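Local coordinates for protein acyl-coenzyme A oxidase acox-1.1 (Caenorhabditis elegans, PDB 5K3I) that catalyses the first step of peroxisomal beta-oxidation, using FAD and molecular oxygen to desaturate acyl-CoA thioesters to (2E)-enoyl-CoA with release of hydrogen peroxide, at residues 152-157 with 184-189; 146-151 with 191-196; 319-324 with 331-336. The protein carries 1 engineered substitution. All coordinates share one frame; numbering follows the deposited sequence.

Contact 1: 152-157 with 184-189; sequences TEMGHG and TALKWW. With FAD (flavin-adenine dinucleotide), chain I.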
# COMPACT_ATOMS: atom_id res chain seq x y z
N THR A 152 8.22 -23.31 2.87
CA THR A 152 6.78 -23.17 2.69
C THR A 152 6.21 -24.13 1.65
O THR A 152 6.85 -24.45 0.64
CB THR A 152 6.46 -21.72 2.30
OG1 THR A 152 7.01 -20.86 3.29
CG2 THR A 152 4.96 -21.47 2.20
N GLU A 153 4.99 -24.58 1.90
CA GLU A 153 4.21 -25.40 1.00
C GLU A 153 2.91 -24.68 0.67
O GLU A 153 2.54 -23.70 1.33
CB GLU A 153 3.93 -26.77 1.62
CG GLU A 153 5.17 -27.46 2.12
CD GLU A 153 4.87 -28.83 2.69
OE1 GLU A 153 3.71 -29.07 3.06
OE2 GLU A 153 5.81 -29.66 2.79
N MET A 154 2.20 -25.19 -0.33
CA MET A 154 0.98 -24.53 -0.77
C MET A 154 -0.02 -24.41 0.38
O MET A 154 -0.72 -23.40 0.51
CB MET A 154 0.35 -25.28 -1.95
CG MET A 154 -0.90 -24.59 -2.48
SD MET A 154 -1.94 -25.64 -3.51
CE MET A 154 -0.92 -25.93 -4.93
N GLY A 155 -0.08 -25.43 1.24
CA GLY A 155 -1.01 -25.46 2.33
C GLY A 155 -0.49 -25.09 3.70
O GLY A 155 -1.29 -25.03 4.65
N HIS A 156 0.81 -24.83 3.85
CA HIS A 156 1.35 -24.44 5.14
C HIS A 156 2.58 -23.57 4.95
O HIS A 156 3.50 -23.92 4.20
CB HIS A 156 1.73 -25.66 5.98
CG HIS A 156 0.56 -26.50 6.39
ND1 HIS A 156 0.02 -27.47 5.58
CD2 HIS A 156 -0.18 -26.50 7.53
CE1 HIS A 156 -1.00 -28.05 6.20
NE2 HIS A 156 -1.14 -27.48 7.39
N GLY A 157 2.60 -22.45 5.66
CA GLY A 157 3.75 -21.58 5.76
C GLY A 157 4.06 -21.25 7.20
O GLY A 157 5.22 -21.34 7.64
N THR A 184 -1.47 -29.89 -2.01
CA THR A 184 -1.23 -28.94 -0.92
C THR A 184 0.12 -29.16 -0.24
O THR A 184 0.56 -28.28 0.51
CB THR A 184 -2.34 -29.02 0.12
OG1 THR A 184 -2.21 -30.23 0.87
CG2 THR A 184 -3.70 -28.99 -0.54
N ALA A 185 0.77 -30.29 -0.47
CA ALA A 185 2.10 -30.56 0.07
C ALA A 185 3.23 -30.04 -0.80
O ALA A 185 4.39 -30.08 -0.37
CB ALA A 185 2.29 -32.06 0.26
N LEU A 186 2.94 -29.61 -2.03
CA LEU A 186 3.93 -28.96 -2.88
C LEU A 186 4.63 -27.82 -2.17
O LEU A 186 3.98 -26.93 -1.62
CB LEU A 186 3.26 -28.40 -4.14
CG LEU A 186 2.78 -29.26 -5.31
CD1 LEU A 186 2.01 -28.37 -6.26
CD2 LEU A 186 3.94 -29.92 -6.02
N LYS A 187 5.96 -27.85 -2.19
CA LYS A 187 6.72 -26.67 -1.82
C LYS A 187 6.30 -25.52 -2.73
O LYS A 187 6.04 -25.71 -3.92
CB LYS A 187 8.22 -26.92 -1.93
CG LYS A 187 8.72 -27.97 -0.96
CD LYS A 187 8.55 -27.47 0.47
CE LYS A 187 8.79 -28.57 1.48
NZ LYS A 187 8.43 -28.16 2.87
N TRP A 188 6.20 -24.33 -2.15
CA TRP A 188 5.50 -23.23 -2.81
C TRP A 188 5.93 -21.95 -2.13
O TRP A 188 5.86 -21.85 -0.89
CB TRP A 188 3.98 -23.43 -2.72
CG TRP A 188 3.16 -22.62 -3.66
CD1 TRP A 188 2.89 -21.29 -3.57
CD2 TRP A 188 2.48 -23.08 -4.83
NE1 TRP A 188 2.08 -20.89 -4.61
CE2 TRP A 188 1.83 -21.98 -5.40
CE3 TRP A 188 2.38 -24.32 -5.46
CZ2 TRP A 188 1.08 -22.07 -6.57
CZ3 TRP A 188 1.64 -24.42 -6.62
CH2 TRP A 188 0.99 -23.30 -7.16
N TRP A 189 6.46 -21.00 -2.93
CA TRP A 189 7.03 -19.69 -2.60
C TRP A 189 8.56 -19.60 -2.47
O TRP A 189 9.06 -18.47 -2.52
CB TRP A 189 6.40 -19.08 -1.35
CG TRP A 189 5.10 -18.46 -1.63
CD1 TRP A 189 3.86 -18.91 -1.27
CD2 TRP A 189 4.88 -17.27 -2.39
NE1 TRP A 189 2.89 -18.06 -1.74
CE2 TRP A 189 3.50 -17.04 -2.43
CE3 TRP A 189 5.74 -16.37 -3.03
CZ2 TRP A 189 2.95 -15.96 -3.10
CZ3 TRP A 189 5.19 -15.29 -3.68
CH2 TRP A 189 3.80 -15.09 -3.71
PA FAD I . -1.17 -18.09 6.47
O1A FAD I . -0.79 -18.55 7.85
O2A FAD I . -1.70 -19.26 5.67
O5B FAD I . -2.30 -16.92 6.62
C5B FAD I . -1.92 -15.91 7.53
C4B FAD I . -3.26 -15.33 8.06
O4B FAD I . -3.80 -16.16 8.90
C3B FAD I . -2.82 -14.07 8.81
O3B FAD I . -3.74 -13.09 8.63
C2B FAD I . -2.70 -14.50 10.28
O2B FAD I . -3.43 -13.46 11.09
C1B FAD I . -3.37 -15.61 10.37
N9A FAD I . -2.75 -16.69 11.10
C8A FAD I . -2.10 -17.77 10.63
N7A FAD I . -1.70 -18.50 11.67
C5A FAD I . -2.13 -17.87 12.81
C6A FAD I . -2.02 -18.14 14.16
N6A FAD I . -1.44 -19.16 14.99
N1A FAD I . -2.55 -17.31 15.06
C2A FAD I . -3.21 -16.19 14.66
N3A FAD I . -3.31 -15.92 13.35
C4A FAD I . -2.78 -16.75 12.44
N1 FAD I . 8.71 -19.33 1.87
C2 FAD I . 9.91 -20.18 1.81
O2 FAD I . 9.90 -21.24 2.37
N3 FAD I . 11.08 -19.66 1.06
C4 FAD I . 11.02 -18.36 0.41
O4 FAD I . 11.93 -17.95 -0.19
C4X FAD I . 9.78 -17.51 0.47
N5 FAD I . 9.70 -16.22 -0.17
C5X FAD I . 8.46 -15.42 -0.07
C6 FAD I . 8.41 -14.17 -0.71
C7 FAD I . 7.23 -13.42 -0.61
C7M FAD I . 7.50 -12.12 -1.40
C8 FAD I . 6.11 -13.89 0.10
C8M FAD I . 4.84 -13.06 0.19
C9 FAD I . 6.17 -15.15 0.73
C9A FAD I . 7.36 -15.91 0.64
N10 FAD I . 7.45 -17.25 1.31
C10 FAD I . 8.67 -18.02 1.20
C1' FAD I . 6.33 -17.78 2.06
C2' FAD I . 6.28 -17.14 3.47
O2' FAD I . 7.25 -17.68 4.31
C3' FAD I . 4.88 -17.44 4.00
O3' FAD I . 4.00 -16.96 3.04
C4' FAD I . 4.74 -16.69 5.32
O4' FAD I . 5.39 -17.42 6.31
C5' FAD I . 3.27 -16.56 5.70
O5' FAD I . 2.78 -17.82 6.12
P FAD I . 1.44 -18.33 5.31
O1P FAD I . 1.66 -18.15 3.81
O2P FAD I . 1.13 -19.77 5.57
O3P FAD I . 0.14 -17.41 5.72
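The flavin site of the acyl-CoA oxidase beta domain is built here where the loop 152-157 lies against the short edge strand 187-188, with Glu-153 and Lys-187 facing each other as an antiparallel, non-hydrogen-bonded pair. Two backbone bonds flank that pair: Trp-188 N reaches Thr-152 O, and Met-154 N meets Leu-186 O at 2.8 Å. A third, from Gly-155 N to a lone pair of Thr-184 O (3.0 Å), carries the loop past the start of the strand. The opposed acid and base form a salt bridge, Glu-153 OE2 to Lys-187 NZ at 3.0 Å, the amine meeting the carboxylate on its anti side. Both ends are buried and have further partners: OE2 also takes Thr-165 OG1, while NZ also bonds Val-203 O and Gln-151 O. Met-154, with CG anti to the backbone N (chi1 -178°), runs alongside Trp-188 in the same direction; its flexible chain bends at chi3 and sets SD 5.1 Å from the centroid of the Trp-188 six-membered ring, a Met-aromatic contact, and CE beside CZ3. From the other subunit, Arg-320 and His-412 bond Met-154 O, so the loop also belongs to the dimer interface. Threonine suits position 152 because its hydroxyl and backbone N together read the flavin: Thr-152 N points almost straight (177°) at FAD O2, 2.7 Å away, and Thr-152 OG1 donates to FAD N1. Gly-157 lies beside the diphosphate, where a beta carbon would run into FAD O2P. Trp-189 offers the broad face of its indole to the dimethylbenzene end of the isoalloxazine, and FAD C9 sits 3.8 Å above the plane of the Trp-189 indole, displaced toward its rim.

Contact 2: 146-151 with 191-196; sequences IGTYAQ and GNLGKS. With FAD (flavin-adenine dinucleotide), chain I.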
# COMPACT_ATOMS: atom_id res chain seq x y z
N ILE A 146 23.35 -23.06 -8.16
CA ILE A 146 22.39 -22.06 -7.73
C ILE A 146 21.39 -22.74 -6.81
O ILE A 146 20.87 -23.81 -7.14
CB ILE A 146 21.69 -21.41 -8.94
CG1 ILE A 146 22.72 -20.72 -9.83
CG2 ILE A 146 20.63 -20.41 -8.49
CD1 ILE A 146 22.15 -20.16 -11.12
N GLY A 147 21.13 -22.11 -5.66
CA GLY A 147 20.42 -22.75 -4.57
C GLY A 147 19.34 -21.87 -3.99
O GLY A 147 19.29 -20.66 -4.23
N THR A 148 18.45 -22.50 -3.22
CA THR A 148 17.44 -21.77 -2.48
C THR A 148 17.03 -22.59 -1.27
O THR A 148 17.53 -23.69 -1.04
CB THR A 148 16.22 -21.46 -3.36
OG1 THR A 148 15.29 -20.66 -2.62
CG2 THR A 148 15.54 -22.76 -3.78
N TYR A 149 16.12 -22.02 -0.48
CA TYR A 149 15.67 -22.59 0.79
C TYR A 149 14.18 -22.85 0.64
O TYR A 149 13.39 -21.91 0.49
CB TYR A 149 15.96 -21.63 1.95
CG TYR A 149 15.58 -22.19 3.29
CD1 TYR A 149 16.42 -23.08 3.95
CD2 TYR A 149 14.38 -21.86 3.89
CE1 TYR A 149 16.09 -23.60 5.17
CE2 TYR A 149 14.03 -22.38 5.12
CZ TYR A 149 14.88 -23.24 5.75
OH TYR A 149 14.52 -23.77 6.97
N ALA A 150 13.79 -24.13 0.66
CA ALA A 150 12.42 -24.55 0.38
C ALA A 150 11.73 -25.03 1.66
O ALA A 150 11.82 -26.21 2.01
CB ALA A 150 12.40 -25.64 -0.69
N GLN A 151 11.04 -24.12 2.34
CA GLN A 151 10.28 -24.43 3.54
C GLN A 151 8.78 -24.45 3.30
O GLN A 151 8.12 -25.47 3.51
CB GLN A 151 10.63 -23.40 4.62
CG GLN A 151 9.98 -23.63 5.96
CD GLN A 151 10.61 -22.77 7.04
OE1 GLN A 151 11.72 -23.05 7.51
NE2 GLN A 151 9.93 -21.70 7.43
N GLY A 191 12.00 -18.67 -3.20
CA GLY A 191 12.44 -17.83 -4.29
C GLY A 191 13.51 -18.51 -5.12
O GLY A 191 14.32 -19.28 -4.60
N ASN A 192 13.47 -18.27 -6.42
CA ASN A 192 14.42 -18.80 -7.40
C ASN A 192 14.31 -20.31 -7.52
O ASN A 192 15.24 -20.95 -8.03
CB ASN A 192 15.86 -18.39 -7.06
CG ASN A 192 16.05 -16.89 -7.06
OD1 ASN A 192 16.56 -16.31 -6.09
ND2 ASN A 192 15.65 -16.24 -8.15
N LEU A 193 13.20 -20.90 -7.07
CA LEU A 193 13.00 -22.34 -7.11
C LEU A 193 12.41 -22.78 -8.44
O LEU A 193 12.65 -23.91 -8.87
CB LEU A 193 12.09 -22.78 -5.96
CG LEU A 193 11.72 -24.26 -5.86
CD1 LEU A 193 12.97 -25.11 -5.81
CD2 LEU A 193 10.81 -24.55 -4.68
N GLY A 194 11.63 -21.91 -9.09
CA GLY A 194 10.88 -22.34 -10.24
C GLY A 194 11.74 -22.66 -11.45
O GLY A 194 11.52 -23.65 -12.14
N LYS A 195 12.74 -21.81 -11.73
CA LYS A 195 13.49 -21.93 -12.97
C LYS A 195 15.00 -21.88 -12.79
O LYS A 195 15.73 -22.46 -13.60
CB LYS A 195 13.05 -20.83 -13.94
CG LYS A 195 11.60 -20.89 -14.32
CD LYS A 195 11.31 -22.15 -15.13
CE LYS A 195 9.84 -22.55 -15.04
NZ LYS A 195 9.49 -23.62 -16.01
N SER A 196 15.49 -21.22 -11.75
CA SER A 196 16.91 -20.89 -11.68
C SER A 196 17.75 -21.88 -10.88
O SER A 196 18.84 -22.28 -11.31
CB SER A 196 17.09 -19.48 -11.09
OG SER A 196 16.45 -18.51 -11.91
PA FAD I . -1.17 -18.09 6.47
O1A FAD I . -0.79 -18.55 7.85
O2A FAD I . -1.70 -19.26 5.67
O5B FAD I . -2.30 -16.92 6.62
C5B FAD I . -1.92 -15.91 7.53
C4B FAD I . -3.26 -15.33 8.06
O4B FAD I . -3.80 -16.16 8.90
C3B FAD I . -2.82 -14.07 8.81
O3B FAD I . -3.74 -13.09 8.63
C2B FAD I . -2.70 -14.50 10.28
O2B FAD I . -3.43 -13.46 11.09
C1B FAD I . -3.37 -15.61 10.37
N9A FAD I . -2.75 -16.69 11.10
C8A FAD I . -2.10 -17.77 10.63
N7A FAD I . -1.70 -18.50 11.67
C5A FAD I . -2.13 -17.87 12.81
C6A FAD I . -2.02 -18.14 14.16
N6A FAD I . -1.44 -19.16 14.99
N1A FAD I . -2.55 -17.31 15.06
C2A FAD I . -3.21 -16.19 14.66
N3A FAD I . -3.31 -15.92 13.35
C4A FAD I . -2.78 -16.75 12.44
N1 FAD I . 8.71 -19.33 1.87
C2 FAD I . 9.91 -20.18 1.81
O2 FAD I . 9.90 -21.24 2.37
N3 FAD I . 11.08 -19.66 1.06
C4 FAD I . 11.02 -18.36 0.41
O4 FAD I . 11.93 -17.95 -0.19
C4X FAD I . 9.78 -17.51 0.47
N5 FAD I . 9.70 -16.22 -0.17
C5X FAD I . 8.46 -15.42 -0.07
C6 FAD I . 8.41 -14.17 -0.71
C7 FAD I . 7.23 -13.42 -0.61
C7M FAD I . 7.50 -12.12 -1.40
C8 FAD I . 6.11 -13.89 0.10
C8M FAD I . 4.84 -13.06 0.19
C9 FAD I . 6.17 -15.15 0.73
C9A FAD I . 7.36 -15.91 0.64
N10 FAD I . 7.45 -17.25 1.31
C10 FAD I . 8.67 -18.02 1.20
C1' FAD I . 6.33 -17.78 2.06
C2' FAD I . 6.28 -17.14 3.47
O2' FAD I . 7.25 -17.68 4.31
C3' FAD I . 4.88 -17.44 4.00
O3' FAD I . 4.00 -16.96 3.04
C4' FAD I . 4.74 -16.69 5.32
O4' FAD I . 5.39 -17.42 6.31
C5' FAD I . 3.27 -16.56 5.70
O5' FAD I . 2.78 -17.82 6.12
P FAD I . 1.44 -18.33 5.31
O1P FAD I . 1.66 -18.15 3.81
O2P FAD I . 1.13 -19.77 5.57
O3P FAD I . 0.14 -17.41 5.72
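Gly-191 begins the loop with its carbonyl turned to Thr-148 on strand 147-150: Thr-148 OG1 donates to Gly-191 O at 2.6 Å, in the plane of the carbonyl. The hydroxyl gets there because OG1 stands anti to the backbone N (chi1 -176°), which puts the methyl CG2 between N and the carbonyl carbon. On its other side Gly-191 gives its N-H to FAD O4, 3.1 Å away, so one small residue joins strand to cofactor. A valine in place of Thr-148 would lack the hydroxyl, and Gly-191 O would probably lose this donor, leaving the loop segment that serves FAD O4 less firmly held. Asn-192 follows in a left-handed backbone conformation (phi 66°), which asparagine tolerates well, and its amide is held by Asn-111 O, Leu-115 N and Asp-249. Leu-193 comes back to the strand as the apolar partner, crossing Thr-148 at about a right angle: Leu-193 CD1 lies 4.0 Å from Thr-148 CG2, and Leu-193 CD2 lies 4.4 Å from Ala-150 CB. Further on, Ser-196 meets Ile-146 through its carbonyl, Ser-196 O lying 3.8 Å from Ile-146 CG2, while its hydroxyl is taken by Asp-249. On strand 147-150 and just past its end the remaining flavin contacts come from the backbone. FAD N3 donates to Tyr-149 O at 3.3 Å, and Gln-151 N donates to FAD O2 at 3.1 Å. Tyr-149 OH in turn bonds Gln-151 OE1 (2.9 Å), a link that ties the two side chains together across Ala-150. Strand and loop thus enclose the pyrimidine edge of the isoalloxazine with backbone donors and an acceptor matched to O2, N3 and O4, the flavin-recognition site of the acyl-CoA oxidase beta domain.

Contact 3: 319-324 with 331-336; sequences VRRQGQ and EVKVLE. With FAD (flavin-adenine dinucleotide), chain M.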
# COMPACT_ATOMS: atom_id res chain seq x y z
N VAL A 319 11.90 20.54 -5.97
CA VAL A 319 11.76 21.06 -7.33
C VAL A 319 10.29 21.31 -7.71
O VAL A 319 10.01 22.22 -8.49
CB VAL A 319 12.46 20.14 -8.35
CG1 VAL A 319 13.14 18.98 -7.66
CG2 VAL A 319 11.52 19.65 -9.44
N ARG A 320 9.34 20.52 -7.18
CA ARG A 320 7.93 20.74 -7.49
C ARG A 320 7.41 22.00 -6.80
O ARG A 320 7.34 22.07 -5.57
CB ARG A 320 7.10 19.52 -7.07
CG ARG A 320 5.58 19.60 -7.36
CD ARG A 320 5.20 19.98 -8.80
NE ARG A 320 3.79 19.68 -9.07
CZ ARG A 320 3.29 19.39 -10.27
NH1 ARG A 320 4.07 19.42 -11.34
NH2 ARG A 320 2.00 19.13 -10.41
N ARG A 321 7.04 23.00 -7.60
CA ARG A 321 6.34 24.18 -7.12
C ARG A 321 4.86 24.04 -7.43
O ARG A 321 4.49 23.51 -8.49
CB ARG A 321 6.91 25.44 -7.77
CG ARG A 321 8.21 25.87 -7.17
CD ARG A 321 8.90 26.95 -7.97
NE ARG A 321 10.20 27.24 -7.38
CZ ARG A 321 10.40 28.03 -6.33
NH1 ARG A 321 9.37 28.64 -5.75
NH2 ARG A 321 11.62 28.22 -5.86
N GLN A 322 4.01 24.50 -6.51
CA GLN A 322 2.57 24.33 -6.67
C GLN A 322 1.77 25.13 -5.65
O GLN A 322 1.76 24.79 -4.46
CB GLN A 322 2.20 22.84 -6.57
CG GLN A 322 0.87 22.44 -7.20
CD GLN A 322 0.81 22.62 -8.72
OE1 GLN A 322 -0.27 22.60 -9.31
NE2 GLN A 322 1.97 22.79 -9.35
N GLY A 323 1.11 26.19 -6.09
CA GLY A 323 0.29 27.00 -5.22
C GLY A 323 1.07 28.12 -4.56
O GLY A 323 2.30 28.12 -4.49
N GLN A 324 0.31 29.06 -4.02
CA GLN A 324 0.86 30.21 -3.31
C GLN A 324 0.53 30.14 -1.83
O GLN A 324 -0.55 29.69 -1.44
CB GLN A 324 0.28 31.50 -3.89
CG GLN A 324 0.52 31.66 -5.36
CD GLN A 324 -0.05 32.95 -5.87
OE1 GLN A 324 -1.18 32.99 -6.36
NE2 GLN A 324 0.73 34.03 -5.77
N GLU A 331 4.65 30.93 -6.77
CA GLU A 331 4.36 29.58 -6.30
C GLU A 331 5.50 29.01 -5.47
O GLU A 331 6.68 29.11 -5.83
CB GLU A 331 4.07 28.67 -7.50
CG GLU A 331 2.68 28.85 -8.08
CD GLU A 331 2.35 27.84 -9.18
OE1 GLU A 331 3.05 27.84 -10.21
OE2 GLU A 331 1.39 27.06 -9.01
N VAL A 332 5.14 28.40 -4.33
CA VAL A 332 6.12 27.85 -3.39
C VAL A 332 6.46 26.41 -3.74
O VAL A 332 5.68 25.69 -4.37
CB VAL A 332 5.59 27.95 -1.94
CG1 VAL A 332 5.24 29.37 -1.59
CG2 VAL A 332 4.41 27.01 -1.71
N LYS A 333 7.68 26.01 -3.36
CA LYS A 333 8.03 24.60 -3.27
C LYS A 333 6.97 23.89 -2.43
O LYS A 333 6.55 24.42 -1.39
CB LYS A 333 9.40 24.44 -2.60
CG LYS A 333 10.57 24.92 -3.43
CD LYS A 333 11.85 24.82 -2.62
CE LYS A 333 12.99 25.55 -3.34
NZ LYS A 333 14.27 25.51 -2.58
N VAL A 334 6.49 22.74 -2.89
CA VAL A 334 5.56 22.01 -2.03
C VAL A 334 6.22 21.60 -0.72
O VAL A 334 5.52 21.37 0.27
CB VAL A 334 4.94 20.79 -2.76
CG1 VAL A 334 4.20 21.25 -4.01
CG2 VAL A 334 6.00 19.76 -3.08
N LEU A 335 7.55 21.54 -0.71
CA LEU A 335 8.28 21.17 0.50
C LEU A 335 8.19 22.27 1.55
O LEU A 335 8.92 22.26 2.54
CB LEU A 335 9.74 20.89 0.17
CG LEU A 335 10.66 20.58 1.35
CD1 LEU A 335 10.40 19.18 1.88
CD2 LEU A 335 12.12 20.74 0.96
N GLU A 336 7.29 23.23 1.33
CA GLU A 336 7.11 24.34 2.26
C GLU A 336 5.86 24.17 3.13
O GLU A 336 5.81 24.65 4.26
CB GLU A 336 7.04 25.66 1.50
CG GLU A 336 8.01 26.72 2.02
CD GLU A 336 9.15 26.99 1.06
OE1 GLU A 336 10.23 27.40 1.52
OE2 GLU A 336 8.96 26.78 -0.16
PA FAD M . 0.72 18.03 -6.44
O1A FAD M . 0.24 19.43 -6.17
O2A FAD M . 1.88 18.16 -7.40
O5B FAD M . 1.16 17.29 -5.03
C5B FAD M . 2.50 17.12 -4.66
C4B FAD M . 2.48 17.37 -3.13
O4B FAD M . 2.28 18.65 -2.91
C3B FAD M . 1.23 16.67 -2.54
O3B FAD M . 1.57 16.04 -1.39
C2B FAD M . 0.21 17.78 -2.21
O2B FAD M . -0.64 17.42 -1.01
C1B FAD M . 0.99 18.79 -1.93
N9A FAD M . 0.31 20.02 -2.16
C8A FAD M . -0.03 20.54 -3.36
N7A FAD M . -0.67 21.68 -3.15
C5A FAD M . -0.74 21.88 -1.80
C6A FAD M . -1.30 22.90 -1.04
N6A FAD M . -2.01 24.13 -1.27
N1A FAD M . -1.23 22.85 0.29
C2A FAD M . -0.61 21.79 0.88
N3A FAD M . -0.06 20.80 0.14
C4A FAD M . -0.13 20.85 -1.20
N1 FAD M . -6.03 14.83 -14.80
C2 FAD M . -7.11 15.10 -15.79
O2 FAD M . -7.26 16.23 -16.17
N3 FAD M . -7.95 14.00 -16.33
C4 FAD M . -7.69 12.67 -15.82
O4 FAD M . -8.30 11.74 -16.17
C4X FAD M . -6.62 12.42 -14.82
N5 FAD M . -6.46 11.06 -14.41
C5X FAD M . -5.42 10.74 -13.42
C6 FAD M . -5.30 9.40 -13.04
C7 FAD M . -4.33 9.05 -12.11
C7M FAD M . -4.49 7.52 -11.94
C8 FAD M . -3.49 10.02 -11.56
C8M FAD M . -2.43 9.64 -10.54
C9 FAD M . -3.61 11.36 -11.95
C9A FAD M . -4.60 11.73 -12.89
N10 FAD M . -4.75 13.16 -13.33
C10 FAD M . -5.80 13.47 -14.30
C1' FAD M . -3.89 14.18 -12.75
C2' FAD M . -4.50 14.53 -11.38
O2' FAD M . -5.65 15.29 -11.58
C3' FAD M . -3.50 15.24 -10.48
O3' FAD M . -2.39 14.41 -10.38
C4' FAD M . -4.20 15.38 -9.13
O4' FAD M . -5.25 16.27 -9.27
C5' FAD M . -3.22 15.92 -8.08
O5' FAD M . -2.72 17.16 -8.57
P FAD M . -1.05 17.27 -8.63
O1P FAD M . -0.51 16.13 -9.45
O2P FAD M . -0.55 18.54 -9.25
O3P FAD M . -0.49 17.10 -7.09
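Arg-321 NH1 grips Glu-331 O at 2.7 Å, in the guanidinium plane, across the hairpin-like loop between helices 292-319 and 338-370 of the C-alpha1 domain, whose arms form one antiparallel bridge, Arg-321 with Lys-333. Backbone bonds knit the arms: Val-334 N to Arg-320 O, Gln-322 N to Val-332 O, and Val-332 N to Gly-323 O at 2.9 Å. Gly-323, with phi 89°, takes a backbone shape that a side chain would hinder, and its N points nearly straight (176°) at Glu-331 OE2, 3.1 Å away. That carboxylate also reaches Asn-159 and His-156 of the second subunit. Arg-320 serves the cofactor: bent at chi2 (51°), it brings NE within 3.0 Å of FAD O2A and NH2 within 2.9 Å of FAD O2P, spanning both phosphates. Gln-322 NE2 lies over one face of this guanidinium, offset toward its rim. Outward, Lys-333 CG covers a face of the Arg-321 guanidinium; Arg-321 NH2 forms a salt bridge with Asp-15 and Lys-333 NZ one with Glu-19, which probably offsets the like charges. Branched Val-334 fills the corner between arginine, glutamine and ribose: its CG1 lies 3.6 Å from Gln-322 CB, and its CB 3.4 Å from FAD O4B.

In the fold
From the N terminus, after a run of helices, the chain enters strand 147-150, the first arm of contact 2, and passes directly into the loop of contact 1. Contact 1 closes at 184-189, joining that loop to edge strand 187-188; contact 2 closes just beyond, joining strand 147-150 to the loop before strand 199-208, so contact 1 is nested within it. The two touch at Lys-187 and Gln-151 and bind one FAD. Contact 3 follows in series, closing a short loop between helices 292-319 and 338-370, its centre about 50 Å from that of contact 1, beside a different FAD. The dimer brings contact 3 of one subunit to contact 1 of the other.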